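Local coordinates for protein threonine synthase (PDB 4F4F) that probably catalyses the last step of threonine biosynthesis, converting O-phospho-L-homoserine and water to L-threonine and phosphate with the help of pyridoxal 5'-phosphate, at residues P95-D100 against V105-H110; I394-A399 against M409-T414. All blocks are in the same frame, centred on the assembly; numbering follows the deposited sequence.

Contact 1: P95-D100 against V105-H110; sequences PLVQTD and VLELFH
V97 and V105 face each other as a hydrogen-bonded antiparallel pair, joined by V105 N to V97 O at 2.8 Å and by V97 N to V105 O. A third rung, from E107 N to P95 O (3.0 Å), carries the ladder beyond the start of strand 96-100, and between the rungs L96 and L106 form a non-hydrogen-bonded pair in which L96 CD2 meets L106 CD1 at 3.8 Å. The side chain of E107 shows how a buried carboxylate can be held at the end of such a hairpin. Its CB lies 3.7 Å from P95 O and also over one face of the F109 ring near the rim. With CG beside the backbone N (chi1 -64°), the extended chain then runs past P95 O and crosses to the first strand, where CD comes against V97 CG2. At the tip, E107 OE1 accepts a hydrogen bond from H110 NE2 at 2.8 Å; OE1 lies in the plane of the H110 imidazole, while NE2 meets the carboxylate from above its plane. E107 OE2 passes 3.5 Å from V97 CG2 and is hydrogen-bonded to Y386 OH, giving each oxygen a polar partner. The proline closes this corner, P95 CD lying 3.6 Å from H110 CD2 and its CG against OE1. Farther along, T99 CG2 touches V105 CG2, while T99 and D100 together face E103 in a classic beta bulge. The hairpin forms one border of a mixed sheet: strand 96-100 is outermost, strand 103-107 pairs with strand 409-413, and helix 236-245 packs against L96 and L106.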
# COMPACT_ATOMS: atom_id res chain seq x y z
N PRO A 95 14.57 -5.53 5.72
CA PRO A 95 16.01 -5.25 5.94
C PRO A 95 16.56 -4.20 4.97
O PRO A 95 16.02 -4.04 3.88
CB PRO A 95 16.66 -6.56 5.64
CG PRO A 95 15.77 -7.17 4.60
CD PRO A 95 14.37 -6.78 4.98
N LEU A 96 17.60 -3.49 5.40
CA LEU A 96 18.37 -2.60 4.50
C LEU A 96 19.48 -3.37 3.78
O LEU A 96 20.11 -4.25 4.36
CB LEU A 96 18.96 -1.43 5.29
CG LEU A 96 17.99 -0.42 5.90
CD1 LEU A 96 18.72 0.47 6.94
CD2 LEU A 96 17.30 0.43 4.84
N VAL A 97 19.75 -2.99 2.52
CA VAL A 97 20.92 -3.42 1.78
C VAL A 97 21.58 -2.14 1.29
O VAL A 97 20.93 -1.34 0.64
CB VAL A 97 20.53 -4.35 0.60
CG1 VAL A 97 21.77 -4.65 -0.27
CG2 VAL A 97 19.92 -5.63 1.15
N GLN A 98 22.83 -1.90 1.67
CA GLN A 98 23.53 -0.68 1.24
C GLN A 98 23.88 -0.76 -0.23
O GLN A 98 24.42 -1.77 -0.66
CB GLN A 98 24.81 -0.51 2.04
CG GLN A 98 25.48 0.83 1.80
CD GLN A 98 26.57 1.11 2.82
OE1 GLN A 98 26.93 0.21 3.62
NE2 GLN A 98 27.10 2.33 2.80
N THR A 99 23.64 0.33 -0.97
CA THR A 99 23.95 0.35 -2.43
C THR A 99 24.97 1.41 -2.87
O THR A 99 25.43 1.38 -4.00
CB THR A 99 22.65 0.52 -3.26
OG1 THR A 99 21.86 1.58 -2.72
CG2 THR A 99 21.82 -0.77 -3.25
N ASP A 100 25.30 2.35 -1.98
CA ASP A 100 26.33 3.32 -2.19
C ASP A 100 26.72 3.84 -0.79
O ASP A 100 26.08 3.49 0.23
CB ASP A 100 25.82 4.44 -3.10
CG ASP A 100 26.94 5.23 -3.77
OD1 ASP A 100 28.11 5.09 -3.40
OD2 ASP A 100 26.60 5.99 -4.67
N VAL A 105 18.81 0.45 0.26
CA VAL A 105 17.52 0.02 -0.25
C VAL A 105 16.81 -0.71 0.90
O VAL A 105 17.43 -1.55 1.56
CB VAL A 105 17.72 -0.91 -1.46
CG1 VAL A 105 16.46 -1.64 -1.77
CG2 VAL A 105 18.17 -0.08 -2.68
N LEU A 106 15.56 -0.32 1.18
CA LEU A 106 14.73 -0.97 2.19
C LEU A 106 13.88 -2.01 1.46
O LEU A 106 13.01 -1.66 0.66
CB LEU A 106 13.79 0.01 2.90
CG LEU A 106 12.98 -0.55 4.07
CD1 LEU A 106 13.90 -1.19 5.11
CD2 LEU A 106 12.21 0.60 4.71
N GLU A 107 14.16 -3.28 1.72
CA GLU A 107 13.51 -4.37 0.98
C GLU A 107 12.18 -4.70 1.63
O GLU A 107 12.12 -5.33 2.70
CB GLU A 107 14.41 -5.59 0.96
CG GLU A 107 15.71 -5.34 0.21
CD GLU A 107 16.58 -6.57 0.07
OE1 GLU A 107 16.51 -7.49 0.94
OE2 GLU A 107 17.32 -6.62 -0.93
N LEU A 108 11.10 -4.31 0.96
CA LEU A 108 9.75 -4.60 1.47
C LEU A 108 9.11 -5.86 0.88
O LEU A 108 7.87 -6.01 0.89
CB LEU A 108 8.88 -3.38 1.23
CG LEU A 108 9.40 -2.07 1.82
CD1 LEU A 108 8.44 -0.92 1.46
CD2 LEU A 108 9.63 -2.22 3.33
N PHE A 109 9.96 -6.75 0.34
CA PHE A 109 9.48 -7.87 -0.46
C PHE A 109 9.81 -9.26 0.10
O PHE A 109 9.79 -10.24 -0.63
CB PHE A 109 10.00 -7.73 -1.91
CG PHE A 109 11.51 -7.59 -2.04
CD1 PHE A 109 12.36 -8.66 -1.74
CD2 PHE A 109 12.08 -6.41 -2.52
CE1 PHE A 109 13.77 -8.54 -1.89
CE2 PHE A 109 13.46 -6.29 -2.66
CZ PHE A 109 14.31 -7.37 -2.35
N HIS A 110 10.06 -9.36 1.40
CA HIS A 110 10.27 -10.66 2.04
C HIS A 110 9.02 -11.34 2.55
O HIS A 110 9.09 -12.42 3.16
CB HIS A 110 11.33 -10.53 3.11
CG HIS A 110 12.68 -10.17 2.55
ND1 HIS A 110 13.53 -11.09 2.07
CD2 HIS A 110 13.29 -8.94 2.36
CE1 HIS A 110 14.62 -10.48 1.60
NE2 HIS A 110 14.48 -9.16 1.80

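Contact 2: I394-A399 against M409-T414; sequences IGVKVA and MVVLAT. With PLP (pyridoxal-5'-phosphate), chain C.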
# COMPACT_ATOMS: atom_id res chain seq x y z
N ILE A 394 12.84 2.67 -10.26
CA ILE A 394 12.30 4.03 -10.31
C ILE A 394 12.69 4.80 -9.07
O ILE A 394 13.22 5.91 -9.17
CB ILE A 394 10.78 4.05 -10.57
CG1 ILE A 394 10.54 3.55 -12.01
CG2 ILE A 394 10.20 5.47 -10.40
CD1 ILE A 394 9.09 3.37 -12.46
N GLY A 395 12.45 4.23 -7.91
CA GLY A 395 12.92 4.81 -6.67
C GLY A 395 14.39 5.20 -6.65
O GLY A 395 14.73 6.30 -6.20
N VAL A 396 15.26 4.31 -7.09
CA VAL A 396 16.72 4.60 -7.08
C VAL A 396 17.05 5.73 -8.05
O VAL A 396 17.72 6.69 -7.70
CB VAL A 396 17.58 3.35 -7.37
CG1 VAL A 396 19.05 3.71 -7.47
CG2 VAL A 396 17.37 2.27 -6.30
N LYS A 397 16.54 5.65 -9.27
CA LYS A 397 16.77 6.72 -10.24
C LYS A 397 16.39 8.11 -9.67
O LYS A 397 17.18 9.09 -9.73
CB LYS A 397 15.98 6.44 -11.53
CG LYS A 397 16.25 7.40 -12.66
CD LYS A 397 15.41 8.66 -12.67
CE LYS A 397 15.55 9.37 -14.02
NZ LYS A 397 14.68 10.57 -14.12
N VAL A 398 15.17 8.21 -9.16
CA VAL A 398 14.65 9.50 -8.69
C VAL A 398 15.39 9.95 -7.42
O VAL A 398 15.68 11.15 -7.24
CB VAL A 398 13.12 9.42 -8.47
CG1 VAL A 398 12.57 10.67 -7.77
CG2 VAL A 398 12.39 9.16 -9.78
N ALA A 399 15.67 9.01 -6.51
CA ALA A 399 16.44 9.30 -5.30
C ALA A 399 17.76 9.97 -5.69
O ALA A 399 18.12 10.97 -5.11
CB ALA A 399 16.72 8.04 -4.51
N MET A 409 20.05 8.30 2.44
CA MET A 409 18.86 8.05 1.63
C MET A 409 18.48 6.57 1.69
O MET A 409 19.30 5.67 1.41
CB MET A 409 19.14 8.45 0.17
CG MET A 409 17.95 8.24 -0.77
SD MET A 409 16.48 9.17 -0.27
CE MET A 409 16.97 10.81 -0.77
N VAL A 410 17.22 6.33 2.01
CA VAL A 410 16.64 5.04 2.00
C VAL A 410 15.63 5.01 0.87
O VAL A 410 14.70 5.85 0.82
CB VAL A 410 15.94 4.76 3.32
CG1 VAL A 410 15.23 3.41 3.25
CG2 VAL A 410 16.95 4.82 4.48
N VAL A 411 15.84 4.10 -0.07
CA VAL A 411 14.94 3.93 -1.20
C VAL A 411 14.12 2.68 -0.91
O VAL A 411 14.68 1.62 -0.66
CB VAL A 411 15.72 3.71 -2.52
CG1 VAL A 411 14.77 3.58 -3.69
CG2 VAL A 411 16.73 4.83 -2.76
N LEU A 412 12.82 2.80 -0.96
CA LEU A 412 11.91 1.67 -0.76
C LEU A 412 11.89 0.78 -2.00
O LEU A 412 11.55 1.23 -3.12
CB LEU A 412 10.49 2.15 -0.44
CG LEU A 412 10.12 2.53 0.99
CD1 LEU A 412 11.18 3.39 1.66
CD2 LEU A 412 8.68 3.08 1.13
N ALA A 413 12.29 -0.48 -1.80
CA ALA A 413 12.16 -1.51 -2.81
C ALA A 413 10.83 -2.25 -2.59
O ALA A 413 10.68 -3.04 -1.68
CB ALA A 413 13.36 -2.46 -2.79
N THR A 414 9.87 -2.01 -3.49
CA THR A 414 8.50 -2.38 -3.27
C THR A 414 8.10 -3.74 -3.84
O THR A 414 7.01 -4.19 -3.56
CB THR A 414 7.56 -1.29 -3.85
OG1 THR A 414 7.93 -1.02 -5.20
CG2 THR A 414 7.69 0.04 -3.08
N1 PLP C . 5.41 -0.40 -6.10
C2 PLP C . 4.80 -1.65 -6.06
C2A PLP C . 5.51 -2.95 -6.36
C3 PLP C . 3.36 -1.73 -5.69
O3 PLP C . 2.74 -2.97 -5.64
C4 PLP C . 2.65 -0.43 -5.40
C4A PLP C . 1.21 -0.38 -5.00
C5 PLP C . 3.40 0.84 -5.46
C6 PLP C . 4.78 0.77 -5.80
C5A PLP C . 2.69 2.16 -5.11
O4P PLP C . 2.22 2.25 -3.70
P PLP C . 1.24 3.41 -3.08
O1P PLP C . 1.88 4.73 -3.48
O2P PLP C . -0.10 3.15 -3.74
O3P PLP C . 1.16 3.22 -1.58
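G395 and V411 have the nearest CA atoms across the two segments, 5.9 Å apart, where helix segment 394-399 runs almost antiparallel to strand 409-413, at 156° with the axes 7.8 Å apart. V411 is the side chain that fills this gap, and its two methyls take different parts of the helix. CG1, anti to the backbone N (chi1 -178°), reaches up to the main chain at the glycine: V411 CG1 lies 3.4 Å from G395 C, close also to V396 N, and meets V396 CG2 at 3.9 Å, the two valines crossing at about a right angle. V411 CG2 turns the other way along the helix and rests 3.7 Å from A399 CB. G395 has no side chain, and the branched valine lies directly against its backbone. One turn on, the small methyl of A399 rests against both V411 and M409, its CB touching M409 CG at 3.9 Å. M409 then bends at chi2 and chi3, and its side chain also packs on strand 253-258 and on I282. V396, for its part, touches T376 of helix 370-384. Just past the strand, T414 OG1 donates a hydrogen bond of 2.7 Å to N1 of the pyridoxal phosphate. No hydrogen bond joins helix and strand here; the side-chain contacts, from V396, A399, M409 and V411, are all apolar, and V411 CG1 also lies against the helix main chain. A neutral hydroxyl donating to N1 is consistent with an unprotonated pyridine nitrogen, as in other fold type II PLP enzymes, where serine or threonine commonly occupies this place rather than a carboxylate.

Contact 1 precedes contact 2 along the chain; the first lies in the PLP-dependent enzyme region, the second in the C-terminal region of threonine synthase, yet their centres lie only 10 Å apart on the same mixed sheet. Strands 103-107 and 409-413 run side by side and parallel, so the early hairpin is stitched to a strand from near the end of the chain: L106 N is 2.8 Å from V411 O, a probable hydrogen bond, and V105 CG1 packs on A413 CB. Contact 1 extends the sheet outward to its border, whereas contact 2 lays helix 390-402 over it. Strand 409-413, shared by the sheet pairing and the helix packing, runs into T414, which binds the cofactor.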